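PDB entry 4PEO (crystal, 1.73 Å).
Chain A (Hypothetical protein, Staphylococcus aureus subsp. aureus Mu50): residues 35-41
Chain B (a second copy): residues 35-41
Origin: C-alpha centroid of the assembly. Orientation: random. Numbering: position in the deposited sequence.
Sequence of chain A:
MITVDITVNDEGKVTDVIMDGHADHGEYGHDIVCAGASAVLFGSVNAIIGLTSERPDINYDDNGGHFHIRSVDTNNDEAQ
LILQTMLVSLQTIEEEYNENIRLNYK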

# COMPACT_ATOMS: atom_id res chain seq x y z
N ALA A 35 -13.39 -4.48 -0.70
CA ALA A 35 -12.98 -3.14 -1.08
C ALA A 35 -11.54 -2.86 -0.66
O ALA A 35 -10.76 -2.33 -1.46
CB ALA A 35 -13.93 -2.11 -0.47
N GLY A 36 -11.20 -3.23 0.57
CA GLY A 36 -9.85 -3.04 1.11
C GLY A 36 -8.79 -3.81 0.36
O GLY A 36 -7.80 -3.22 -0.10
N ALA A 37 -8.99 -5.13 0.21
CA ALA A 37 -8.06 -6.03 -0.49
C ALA A 37 -7.79 -5.58 -1.93
O ALA A 37 -6.63 -5.51 -2.33
CB ALA A 37 -8.59 -7.46 -0.46
N SER A 38 -8.85 -5.23 -2.68
CA SER A 38 -8.76 -4.77 -4.07
C SER A 38 -8.00 -3.44 -4.18
O SER A 38 -7.13 -3.33 -5.04
CB SER A 38 -10.15 -4.62 -4.68
OG SER A 38 -10.78 -5.89 -4.77
N ALA A 39 -8.28 -2.47 -3.30
CA ALA A 39 -7.60 -1.16 -3.29
C ALA A 39 -6.10 -1.33 -3.06
O ALA A 39 -5.29 -0.67 -3.72
CB ALA A 39 -8.20 -0.25 -2.24
N VAL A 40 -5.72 -2.23 -2.14
CA VAL A 40 -4.32 -2.51 -1.81
C VAL A 40 -3.63 -3.14 -3.02
O VAL A 40 -2.54 -2.72 -3.39
CB VAL A 40 -4.22 -3.37 -0.52
CG1 VAL A 40 -2.80 -3.89 -0.32
CG2 VAL A 40 -4.68 -2.57 0.70
N LEU A 41 -4.28 -4.14 -3.64
CA LEU A 41 -3.71 -4.82 -4.80
C LEU A 41 -3.54 -3.92 -6.01
O LEU A 41 -2.42 -3.80 -6.50
CB LEU A 41 -4.50 -6.08 -5.14
CG LEU A 41 -3.73 -7.25 -4.69
CD1 LEU A 41 -4.26 -7.76 -3.38
CD2 LEU A 41 -3.66 -8.28 -5.72
N ALA B 35 -13.32 1.64 3.45
CA ALA B 35 -12.59 0.41 3.73
C ALA B 35 -11.24 0.39 3.00
O ALA B 35 -10.22 0.06 3.62
CB ALA B 35 -13.43 -0.80 3.34
N GLY B 36 -11.25 0.77 1.72
CA GLY B 36 -10.05 0.84 0.89
C GLY B 36 -9.02 1.82 1.41
O GLY B 36 -7.87 1.45 1.62
N ALA B 37 -9.44 3.09 1.62
CA ALA B 37 -8.58 4.17 2.12
C ALA B 37 -7.92 3.81 3.45
O ALA B 37 -6.70 3.98 3.57
CB ALA B 37 -9.36 5.47 2.26
N SER B 38 -8.71 3.28 4.41
CA SER B 38 -8.21 2.89 5.73
C SER B 38 -7.18 1.76 5.66
O SER B 38 -6.13 1.86 6.30
CB SER B 38 -9.36 2.50 6.66
OG SER B 38 -10.20 3.62 6.89
N ALA B 39 -7.46 0.73 4.86
CA ALA B 39 -6.56 -0.42 4.69
C ALA B 39 -5.22 0.03 4.11
O ALA B 39 -4.17 -0.43 4.56
CB ALA B 39 -7.20 -1.47 3.79
N VAL B 40 -5.25 0.94 3.12
CA VAL B 40 -4.04 1.47 2.48
C VAL B 40 -3.22 2.28 3.49
O VAL B 40 -2.01 2.09 3.60
CB VAL B 40 -4.39 2.29 1.20
CG1 VAL B 40 -3.18 3.06 0.69
CG2 VAL B 40 -4.95 1.39 0.11
N LEU B 41 -3.86 3.15 4.24
CA LEU B 41 -3.14 3.96 5.21
C LEU B 41 -2.56 3.15 6.36
O LEU B 41 -1.38 3.21 6.59
CB LEU B 41 -4.05 5.06 5.70
CG LEU B 41 -3.53 6.21 6.55
CD1 LEU B 41 -2.68 5.85 7.73
CD2 LEU B 41 -3.10 7.44 5.78

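The first turns of the same helix, from residue 36 in each chain, pack against each other with their axes 8.0 Å apart at closest approach and their N-to-C directions 55° apart. No hydrogen bond links the stretches; the contact is van der Waals packing of small apolar groups, burying 251 Å² summed over both sides. Along chain B, the contact begins at Ala35(B), whose CA-CB bond points toward chain A and whose CB lies 4.1 Å from CB of Ala35(A); the two methyls meet across the contact, though both residues remain exposed. Its carbonyl O accepts the backbone hydrogen bond from N of Ala39(B) at 3.1 Å and also lies 4.0 Å from CA of Gly36(A). Gly36(B) is the point of tightest backbone approach, its CA 3.9 Å from CA of Gly36(A). With no side chain between them, the two backbones touch directly. CA of Gly36(B) also receives CB of Ala39(A) at 3.8 Å and lies 4.0 Å from O of Ala35(A). A CB modeled ideally on Gly36(B) would sit just 3.2 Å from CB of Ala39(A), too tight for two methyl carbons, so the bare CA suits this spot. Ala37(B) and Ser38(B) take no part: the CA-CB bond of Ala37(B) points away from chain A, and Ser38(B), with chi1 in the m well, lies out of reach. The helix returns to the interface at Ala39(B), which points toward chain A and sets its CB 4.1 Å from CA of Gly36(A), mirroring the packing of Ala39(A) on Gly36(B). The same methyl lies 4.1 Å from CG2 of Val40(A). Alanine fits here because one methyl fills the space above a glycine while leaving the helices close. The CA-to-CB bond of Val40(B) points sideways to chain A, yet its branched side chain, with chi1 at 169° (t), brings CG2 to 4.0 Å from CG2 of Val40(A) and 4.3 Å from CB of Ala39(A). Here the CA atoms of Val40(A) and Val40(B) are 5.9 Å apart, against 3.9 Å at the glycines, and the two CG2 methyls meet in the wider gap. Both valines are buried, and each loses more area to the opposing stretch than any other residue of its stretch. Leu41(B) is buried too, but its nearest side-chain atom to the other stretch, CB, is 9.1 Å from CG2 of Val40(A), so it adds nothing to this contact.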